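Local coordinates for Sec-alkylsulfatase (PDB 4AXH), which catalyses the zinc-dependent hydrolysis of (R)-secondary-alkyl sulfates with strict inversion of configuration, releasing (S)-alcohols and sulfate, at residues H179-H184 and V215-L220. Sequence-based numbering, arbitrary orientation.
Sequences HSHIDH and VSENIL. With ZN (zinc ion), chain D; ZN (zinc ion), chain C.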
loop_
_atom_site.group_PDB
_atom_site.type_symbol
_atom_site.label_atom_id
_atom_site.label_comp_id
_atom_site.label_asym_id
_atom_site.label_seq_id
_atom_site.Cartn_x
_atom_site.Cartn_y
_atom_site.Cartn_z
ATOM N N HIS A 179 7.923 -18.472 -9.481
ATOM C CA HIS A 179 7.429 -17.098 -9.408
ATOM C C HIS A 179 8.440 -16.090 -9.992
ATOM O O HIS A 179 9.606 -16.443 -10.269
ATOM C CB HIS A 179 7.027 -16.714 -7.950
ATOM C CG HIS A 179 8.142 -16.759 -6.950
ATOM N ND1 HIS A 179 8.731 -17.957 -6.580
ATOM C CD2 HIS A 179 8.696 -15.758 -6.229
ATOM C CE1 HIS A 179 9.621 -17.642 -5.654
ATOM N NE2 HIS A 179 9.646 -16.326 -5.417
ATOM N N SER A 180 7.984 -14.828 -10.129
ATOM C CA SER A 180 8.744 -13.718 -10.691
ATOM C C SER A 180 9.834 -13.075 -9.791
ATOM O O SER A 180 9.988 -11.856 -9.831
ATOM C CB SER A 180 7.797 -12.678 -11.276
ATOM O OG SER A 180 6.943 -12.166 -10.271
ATOM N N HIS A 181 10.625 -13.874 -9.033
ATOM C CA HIS A 181 11.729 -13.320 -8.230
ATOM C C HIS A 181 13.088 -13.750 -8.757
ATOM O O HIS A 181 13.248 -14.894 -9.181
ATOM C CB HIS A 181 11.592 -13.621 -6.738
ATOM C CG HIS A 181 10.503 -12.854 -6.048
ATOM N ND1 HIS A 181 9.891 -13.345 -4.904
ATOM C CD2 HIS A 181 9.933 -11.670 -6.366
ATOM C CE1 HIS A 181 8.968 -12.444 -4.578
ATOM N NE2 HIS A 181 8.977 -11.407 -5.415
ATOM N N ILE A 182 14.061 -12.823 -8.752
ATOM C CA ILE A 182 15.403 -13.049 -9.292
ATOM C C ILE A 182 16.137 -14.274 -8.730
ATOM O O ILE A 182 16.945 -14.876 -9.435
ATOM C CB ILE A 182 16.295 -11.778 -9.348
ATOM C CG1 ILE A 182 15.452 -10.483 -9.418
ATOM C CG2 ILE A 182 17.263 -11.850 -10.550
ATOM C CD1 ILE A 182 16.175 -9.117 -8.957
ATOM N N ASP A 183 15.831 -14.672 -7.497
ATOM C CA ASP A 183 16.448 -15.839 -6.869
ATOM C C ASP A 183 15.862 -17.145 -7.400
ATOM O O ASP A 183 16.273 -18.241 -6.994
ATOM C CB ASP A 183 16.402 -15.759 -5.318
ATOM C CG ASP A 183 15.077 -15.360 -4.668
ATOM O OD1 ASP A 183 14.348 -14.509 -5.245
ATOM O OD2 ASP A 183 14.790 -15.856 -3.561
ATOM N N HIS A 184 14.920 -17.029 -8.340
ATOM C CA HIS A 184 14.264 -18.190 -8.906
ATOM C C HIS A 184 14.462 -18.358 -10.408
ATOM O O HIS A 184 14.496 -19.502 -10.877
ATOM C CB HIS A 184 12.803 -18.246 -8.438
ATOM C CG HIS A 184 12.695 -18.311 -6.949
ATOM N ND1 HIS A 184 12.729 -19.516 -6.275
ATOM C CD2 HIS A 184 12.670 -17.307 -6.044
ATOM C CE1 HIS A 184 12.712 -19.217 -4.987
ATOM N NE2 HIS A 184 12.660 -17.895 -4.796
ATOM N N VAL A 215 10.401 -8.138 -15.023
ATOM C CA VAL A 215 11.071 -6.924 -15.503
ATOM C C VAL A 215 10.651 -5.593 -14.804
ATOM O O VAL A 215 11.501 -4.740 -14.592
ATOM C CB VAL A 215 11.158 -6.855 -17.074
ATOM C CG1 VAL A 215 11.552 -8.207 -17.678
ATOM C CG2 VAL A 215 9.846 -6.407 -17.687
ATOM N N SER A 216 9.364 -5.439 -14.435
ATOM C CA SER A 216 8.815 -4.207 -13.832
ATOM C C SER A 216 9.092 -3.975 -12.343
ATOM O O SER A 216 9.475 -2.865 -11.962
ATOM C CB SER A 216 7.324 -4.066 -14.130
ATOM O OG SER A 216 7.060 -4.168 -15.521
ATOM N N GLU A 217 8.858 -4.999 -11.501
ATOM C CA GLU A 217 9.097 -4.894 -10.055
ATOM C C GLU A 217 10.607 -4.821 -9.702
ATOM O O GLU A 217 10.968 -4.215 -8.679
ATOM C CB GLU A 217 8.396 -6.043 -9.287
ATOM C CG GLU A 217 9.087 -7.405 -9.385
ATOM C CD GLU A 217 8.463 -8.568 -8.638
ATOM O OE1 GLU A 217 8.460 -8.536 -7.383
ATOM O OE2 GLU A 217 8.029 -9.537 -9.310
ATOM N N ASN A 218 11.469 -5.435 -10.577
ATOM C CA ASN A 218 12.930 -5.575 -10.440
ATOM C C ASN A 218 13.821 -4.529 -11.167
ATOM O O ASN A 218 15.034 -4.504 -10.895
ATOM C CB ASN A 218 13.385 -7.019 -10.773
ATOM C CG ASN A 218 12.764 -8.105 -9.916
ATOM O OD1 ASN A 218 12.983 -8.049 -8.600
ATOM N ND2 ASN A 218 12.109 -9.021 -10.422
ATOM N N ILE A 219 13.244 -3.683 -12.090
ATOM C CA ILE A 219 14.001 -2.651 -12.839
ATOM C C ILE A 219 13.484 -1.155 -12.651
ATOM O O ILE A 219 14.272 -0.247 -12.897
ATOM C CB ILE A 219 14.424 -3.080 -14.313
ATOM C CG1 ILE A 219 14.783 -4.624 -14.419
ATOM C CG2 ILE A 219 15.602 -2.231 -14.820
ATOM C CD1 ILE A 219 14.762 -5.293 -15.822
ATOM N N LEU A 220 12.246 -0.886 -12.106
ATOM C CA LEU A 220 11.739 0.491 -11.861
ATOM C C LEU A 220 12.387 1.428 -10.779
ATOM O O LEU A 220 13.317 2.121 -11.161
ATOM C CB LEU A 220 10.209 0.629 -11.906
ATOM C CG LEU A 220 9.687 2.049 -12.359
ATOM C CD1 LEU A 220 10.241 2.490 -13.726
ATOM C CD2 LEU A 220 8.169 2.127 -12.395
HETATM ZN ZN ZN D . 10.195 -15.135 -3.792
HETATM ZN ZN ZN C . 12.925 -16.844 -3.085
HETATM O O HOH W 1 12.251 -14.894 -3.530
#
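Ser180 and Glu217 make the one hydrogen bond between residues 179-184 and 215-220. The short hydroxyl arm of Ser180 fits because OG can donate to OE2 of Glu217 over 3.0 Å, meeting that oxygen nearly along its C-O axis. The glutamate suits its place because its chain, extended beyond CG (chi2 179°), spans the gap from the helix to the loop. Its other oxygen, OE1, lies at the edge of the His181 ring, in plane and 3.5 Å from NE2; this is no hydrogen bond, but a carboxylate here, if ionised, might polarise the imidazole. Beside this pair, Asn218 and Ile182 meet tip to tip, the isoleucine's CG1-CD1 arm bringing CD1 within 3.4 Å of OD1 of Asn218; the asparagine is poorly ordered, so this contact is less certain, and its ND2 is bonded within its own helix to the carbonyl of Ala214. Across the His181 ring from Glu217, ND1 binds a zinc ion at 2.1 Å, joined there by NE2 of His179 and by Glu291. OD2 of Asp183 and NE2 of His184 hold the second zinc with His355; Asp310 and a water bridge the two ions. Farther out, Asp148 takes a hydrogen bond from ND1 of His184, which probably helps hold NE2 toward its metal. HSHIDH is the HxHxDH motif of the metallo-beta-lactamase superfamily, supplying four ligands, two to each zinc, of this type III sulfatase's dinuclear site.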